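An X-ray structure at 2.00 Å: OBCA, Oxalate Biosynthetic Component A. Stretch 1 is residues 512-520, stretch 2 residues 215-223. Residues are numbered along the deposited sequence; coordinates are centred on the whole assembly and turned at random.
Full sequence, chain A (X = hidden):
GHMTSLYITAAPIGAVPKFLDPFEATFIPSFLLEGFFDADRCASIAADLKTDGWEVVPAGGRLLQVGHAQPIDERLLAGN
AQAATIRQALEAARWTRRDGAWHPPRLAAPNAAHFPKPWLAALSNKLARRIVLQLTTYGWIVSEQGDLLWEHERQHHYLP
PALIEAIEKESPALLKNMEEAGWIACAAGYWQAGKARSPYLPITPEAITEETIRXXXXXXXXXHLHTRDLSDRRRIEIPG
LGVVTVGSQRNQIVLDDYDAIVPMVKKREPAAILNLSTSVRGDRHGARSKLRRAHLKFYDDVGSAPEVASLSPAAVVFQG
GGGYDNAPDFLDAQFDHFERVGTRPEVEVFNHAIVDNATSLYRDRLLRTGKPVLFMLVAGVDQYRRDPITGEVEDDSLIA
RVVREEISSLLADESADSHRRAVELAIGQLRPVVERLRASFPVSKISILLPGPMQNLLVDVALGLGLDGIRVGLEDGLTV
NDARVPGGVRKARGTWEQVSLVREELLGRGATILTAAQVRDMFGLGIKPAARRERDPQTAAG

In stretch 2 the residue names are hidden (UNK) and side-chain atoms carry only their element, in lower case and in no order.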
ATOM      1  N   THR A 512     -16.132  -7.957  17.953  1.00 40.67           N
ATOM      2  CA  THR A 512     -16.767  -8.833  16.980  1.00 44.11           C
ATOM      3  C   THR A 512     -16.388  -8.360  15.570  1.00 45.22           C
ATOM      4  O   THR A 512     -16.247  -7.159  15.338  1.00 40.22           O
ATOM      5  CB  THR A 512     -18.301  -8.792  17.134  1.00 47.88           C
ATOM      6  OG1 THR A 512     -18.649  -9.088  18.494  1.00 57.27           O
ATOM      7  CG2 THR A 512     -18.978  -9.796  16.206  1.00 45.34           C
ATOM      8  N   ILE A 513     -16.218  -9.300  14.645  1.00 44.19           N
ATOM      9  CA  ILE A 513     -15.896  -8.978  13.260  1.00 40.41           C
ATOM     10  C   ILE A 513     -17.077  -9.318  12.368  1.00 40.97           C
ATOM     11  O   ILE A 513     -17.461 -10.478  12.268  1.00 40.26           O
ATOM     12  CB  ILE A 513     -14.683  -9.779  12.758  1.00 40.93           C
ATOM     13  CG1 ILE A 513     -13.472  -9.587  13.677  1.00 42.96           C
ATOM     14  CG2 ILE A 513     -14.342  -9.387  11.323  1.00 39.19           C
ATOM     15  CD1 ILE A 513     -12.993  -8.164  13.746  1.00 45.39           C
ATOM     16  N   LEU A 514     -17.640  -8.311  11.704  1.00 37.52           N
ATOM     17  CA  LEU A 514     -18.754  -8.520  10.779  1.00 33.23           C
ATOM     18  C   LEU A 514     -18.306  -9.115   9.446  1.00 34.92           C
ATOM     19  O   LEU A 514     -17.234  -8.778   8.931  1.00 36.06           O
ATOM     20  CB  LEU A 514     -19.480  -7.198  10.534  1.00 36.05           C
ATOM     21  CG  LEU A 514     -19.875  -6.456  11.810  1.00 38.56           C
ATOM     22  CD1 LEU A 514     -20.376  -5.067  11.502  1.00 39.97           C
ATOM     23  CD2 LEU A 514     -20.929  -7.244  12.595  1.00 40.31           C
ATOM     24  N   THR A 515     -19.129  -9.998   8.891  1.00 35.16           N
ATOM     25  CA  THR A 515     -18.865 -10.605   7.589  1.00 34.60           C
ATOM     26  C   THR A 515     -19.423  -9.728   6.478  1.00 33.10           C
ATOM     27  O   THR A 515     -20.205  -8.805   6.735  1.00 30.93           O
ATOM     28  CB  THR A 515     -19.595 -11.938   7.451  1.00 36.81           C
ATOM     29  OG1 THR A 515     -21.002 -11.686   7.446  1.00 37.25           O
ATOM     30  CG2 THR A 515     -19.243 -12.886   8.597  1.00 42.68           C
ATOM     31  N   ALA A 516     -19.053 -10.047   5.242  1.00 30.07           N
ATOM     32  CA  ALA A 516     -19.580  -9.343   4.076  1.00 35.22           C
ATOM     33  C   ALA A 516     -21.106  -9.380   4.041  1.00 37.19           C
ATOM     34  O   ALA A 516     -21.750  -8.346   3.870  1.00 30.88           O
ATOM     35  CB  ALA A 516     -19.003  -9.920   2.799  1.00 35.57           C
ATOM     36  N   ALA A 517     -21.685 -10.566   4.218  1.00 33.54           N
ATOM     37  CA  ALA A 517     -23.141 -10.701   4.177  1.00 38.54           C
ATOM     38  C   ALA A 517     -23.794  -9.794   5.204  1.00 30.68           C
ATOM     39  O   ALA A 517     -24.840  -9.208   4.944  1.00 37.02           O
ATOM     40  CB  ALA A 517     -23.569 -12.158   4.391  1.00 38.71           C
ATOM     41  N   GLN A 518     -23.169  -9.664   6.368  1.00 31.71           N
ATOM     42  CA  GLN A 518     -23.732  -8.831   7.423  1.00 30.87           C
ATOM     43  C   GLN A 518     -23.619  -7.335   7.129  1.00 38.64           C
ATOM     44  O   GLN A 518     -24.541  -6.567   7.417  1.00 34.34           O
ATOM     45  CB  GLN A 518     -23.044  -9.123   8.748  1.00 40.36           C
ATOM     46  CG  GLN A 518     -23.312 -10.518   9.306  1.00 39.44           C
ATOM     47  CD  GLN A 518     -22.473 -10.782  10.523  1.00 43.66           C
ATOM     48  OE1 GLN A 518     -21.246 -10.907  10.433  1.00 41.76           O
ATOM     49  NE2 GLN A 518     -23.118 -10.839  11.683  1.00 52.51           N
ATOM     50  N   VAL A 519     -22.474  -6.917   6.593  1.00 33.34           N
ATOM     51  CA  VAL A 519     -22.273  -5.505   6.269  1.00 28.43           C
ATOM     52  C   VAL A 519     -23.265  -5.077   5.188  1.00 28.55           C
ATOM     53  O   VAL A 519     -23.873  -4.012   5.307  1.00 32.47           O
ATOM     54  CB  VAL A 519     -20.789  -5.191   5.875  1.00 28.58           C
ATOM     55  CG1 VAL A 519     -20.647  -3.752   5.306  1.00 23.58           C
ATOM     56  CG2 VAL A 519     -19.884  -5.361   7.073  1.00 27.64           C
ATOM     57  N   ARG A 520     -23.443  -5.913   4.162  1.00 30.22           N
ATOM     58  CA  ARG A 520     -24.389  -5.638   3.082  1.00 30.16           C
ATOM     59  C   ARG A 520     -25.770  -5.425   3.643  1.00 40.80           C
ATOM     60  O   ARG A 520     -26.472  -4.486   3.275  1.00 38.16           O
ATOM     61  CB  ARG A 520     -24.525  -6.817   2.118  1.00 36.89           C
ATOM     62  CG  ARG A 520     -23.271  -7.291   1.472  1.00 45.67           C
ATOM     63  CD  ARG A 520     -23.603  -8.341   0.435  1.00 41.10           C
ATOM     64  NE  ARG A 520     -24.325  -7.714  -0.657  1.00 41.93           N
ATOM     65  CZ  ARG A 520     -23.754  -7.327  -1.789  1.00 38.63           C
ATOM     66  NH1 ARG A 520     -22.458  -7.538  -1.988  1.00 35.74           N
ATOM     67  NH2 ARG A 520     -24.487  -6.749  -2.729  1.00 37.07           N
ATOM     68  N   UNK A 215      -8.411 -12.240   0.733  1.00 24.55           N
ATOM     69  CA  UNK A 215      -8.611 -11.237   1.780  1.00 24.38           C
ATOM     70  C   UNK A 215      -9.973 -11.363   2.459  1.00 22.32           C
ATOM     71  O   UNK A 215     -10.082 -11.258   3.692  1.00 25.27           O
ATOM     72  c   UNK A 215      -8.422  -9.818   1.219  1.00 25.14           C
ATOM     73  o   UNK A 215      -7.046  -9.571   0.995  1.00 25.33           O
ATOM     74  N   UNK A 216     -11.012 -11.575   1.662  1.00 24.64           N
ATOM     75  CA  UNK A 216     -12.349 -11.786   2.211  1.00 26.68           C
ATOM     76  C   UNK A 216     -12.394 -13.043   3.083  1.00 26.74           C
ATOM     77  O   UNK A 216     -13.016 -13.057   4.146  1.00 30.26           O
ATOM     78  s   UNK A 216     -15.065 -11.142  -0.741  1.00 42.13           S
ATOM     79  c   UNK A 216     -16.348 -11.784   0.316  1.00 26.49           C
ATOM     80  c   UNK A 216     -13.848 -10.654   0.473  1.00 35.49           C
ATOM     81  c   UNK A 216     -13.367 -11.948   1.092  1.00 29.89           C
ATOM     82  N   UNK A 217     -11.715 -14.094   2.641  1.00 27.68           N
ATOM     83  CA  UNK A 217     -11.746 -15.347   3.392  1.00 31.82           C
ATOM     84  C   UNK A 217     -10.923 -15.278   4.672  1.00 30.96           C
ATOM     85  O   UNK A 217     -11.168 -16.029   5.605  1.00 33.50           O
ATOM     86  n   UNK A 217     -14.216 -18.837  -2.359  1.00 30.44           N
ATOM     87  c   UNK A 217     -11.350 -16.511   2.482  1.00 32.48           C
ATOM     88  n   UNK A 217     -13.172 -17.973  -0.512  1.00 33.45           N
ATOM     89  c   UNK A 217     -13.137 -18.728  -1.604  1.00 30.27           C
ATOM     90  c   UNK A 217     -12.424 -16.752   1.446  1.00 27.94           C
ATOM     91  c   UNK A 217     -12.050 -17.767   0.402  1.00 32.45           C
ATOM     92  n   UNK A 217     -12.029 -19.362  -1.947  1.00 33.21           N
ATOM     93  N   UNK A 218      -9.986 -14.332   4.729  1.00 28.05           N
ATOM     94  CA  UNK A 218      -9.195 -14.102   5.929  1.00 26.76           C
ATOM     95  C   UNK A 218      -9.944 -13.183   6.887  1.00 28.19           C
ATOM     96  O   UNK A 218      -9.494 -12.955   8.012  1.00 27.92           O
ATOM     97  c   UNK A 218      -7.810 -13.506   5.572  1.00 27.42           C
ATOM     98  N   UNK A 219     -11.074 -12.640   6.438  1.00 27.75           N
ATOM     99  CA  UNK A 219     -11.929 -11.858   7.315  1.00 27.18           C
ATOM    100  C   UNK A 219     -12.410 -10.489   6.838  1.00 30.10           C
ATOM    101  O   UNK A 219     -13.175  -9.833   7.539  1.00 30.60           O
ATOM    102  N   UNK A 220     -11.978 -10.044   5.659  1.00 26.48           N
ATOM    103  CA  UNK A 220     -12.345  -8.704   5.199  1.00 27.33           C
ATOM    104  C   UNK A 220     -13.778  -8.696   4.669  1.00 25.13           C
ATOM    105  O   UNK A 220     -14.145  -9.537   3.849  1.00 27.61           O
ATOM    106  c   UNK A 220     -11.364  -8.201   4.120  1.00 23.69           C
ATOM    107  N   UNK A 221     -14.585  -7.745   5.133  1.00 25.56           N
ATOM    108  CA  UNK A 221     -15.961  -7.612   4.651  1.00 24.22           C
ATOM    109  C   UNK A 221     -16.049  -6.761   3.372  1.00 24.88           C
ATOM    110  O   UNK A 221     -16.957  -6.940   2.559  1.00 25.34           O
ATOM    111  c   UNK A 221     -16.841  -7.011   5.743  1.00 29.40           C
ATOM    112  N   UNK A 222     -15.111  -5.832   3.215  1.00 22.66           N
ATOM    113  CA  UNK A 222     -15.123  -4.892   2.094  1.00 24.33           C
ATOM    114  C   UNK A 222     -13.739  -4.862   1.450  1.00 23.38           C
ATOM    115  O   UNK A 222     -12.724  -4.892   2.151  1.00 24.11           O
ATOM    116  c   UNK A 222     -15.504  -3.460   2.567  1.00 22.83           C
ATOM    117  c   UNK A 222     -16.926  -3.440   3.162  1.00 24.07           C
ATOM    118  c   UNK A 222     -15.375  -2.446   1.418  1.00 22.61           C
ATOM    119  N   UNK A 223     -13.685  -4.810   0.123  1.00 22.86           N
ATOM    120  CA  UNK A 223     -12.401  -4.729  -0.557  1.00 21.92           C
ATOM    121  C   UNK A 223     -12.326  -3.471  -1.426  1.00 24.42           C
ATOM    122  O   UNK A 223     -13.114  -3.307  -2.364  1.00 22.93           O
ATOM    123  c   UNK A 223     -12.333  -7.258  -0.595  1.00 26.28           C
ATOM    124  c   UNK A 223     -10.712  -5.914  -2.004  1.00 22.59           C
ATOM    125  c   UNK A 223     -12.133  -5.971  -1.426  1.00 22.71           C
TER
HETATM  126  O   HOH W   1     -14.815  -7.724   8.343  1.00 27.36           O
HETATM  127  O   HOH W   2     -15.520 -11.662   8.216  1.00 42.07           O

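Position 215 carries one carbon and then one oxygen, a short hydroxyl side chain, which makes it Ser215. It lies in a helix, out of reach of stretch 1, and its hydroxyl is hydrogen-bonded elsewhere in the structure.

At position 216 the side chain is an unbranched run of two carbons, a sulfur and a last carbon, and that terminal carbon comes near Ala516 CB. Such a thioether is found in methionine alone: Met216. Its CA-to-CB bond points sideways, yet the end of the chain comes nearer, and Met216 CE lies 4.1 Å from Ala516 CB. A long, flexible, apolar chain suits a residue whose chain end comes nearer to stretch 1 than its sideways CA-to-CB bond alone would suggest.

Position 217 has three carbons, a nitrogen, and a carbon bearing two more nitrogens. That guanidinium defines Arg217. The chain is nearly extended, exposed and far from stretch 1, with its NE and NH2 bonded elsewhere in the structure.

A single carbon at position 218 gives Ala218, also out of reach of stretch 1.

Position 219 has no side-chain atoms and is Gly219. Its phi of 131° would jam a CB against the carbonyl oxygen of the residue before, so the backbone by itself calls for glycine. This is the first residue after the helix to leave helical angles, in a Schellman motif: Gly219 N donates to Met216 O at 3.0 Å, while the N of position 220 donates to Ser215 O, also at 3.0 Å. The turn leaves Gly219 O facing stretch 1, 4.0 Å from Ile513 CG2.

Position 220 has one carbon and is Ala220. Its CA-to-CB bond points away from stretch 1, and the residue is buried.

Position 221 again has one carbon, but here its CA-to-CB bond points toward stretch 1, and the CB of position 221 lies 3.7 Å from Leu514 O, 3.8 Å from Thr515 C and 3.7 Å from Val519 CG2. This is Ala221, whose methyl fits among backbone and side chain at the start of the helix; Ala221 CA is 4.1 Å from Ala516 CA.

Position 222 has one carbon carrying two others, and one branch of this fork packs near Val519 CG1. The beta-branched pattern is that of Val222. Val222 CG2 lies 4.3 Å from Val519 CG1, and a compact branched side chain suits this buried strand position.

Position 223 repeats the three-carbon fork and is Val223, buried in the strand without touching stretch 1.

The contact combines close apolar packing with water bridging. Thr515 caps the helix of stretch 1: Gln518 N donates to Thr515 OG1 (3.2 Å), and Thr515 N donates to Gln518 OE1 (2.8 Å). Against this helix start, Ala516 CB comes within 3.6 Å of Ala221 O, the closest pair of these two residues. No direct hydrogen bond crosses between the stretches. Instead, water 1 donates to Gly219 O at 2.8 Å and to Leu514 O at 2.7 Å, joining two carbonyls that cannot bond each other. Water 2 also donates to Gly219 O (3.1 Å) and, weakly, to Leu514 O (3.4 Å).

Stretch 2, residues 215-223: SMRAGAAVV
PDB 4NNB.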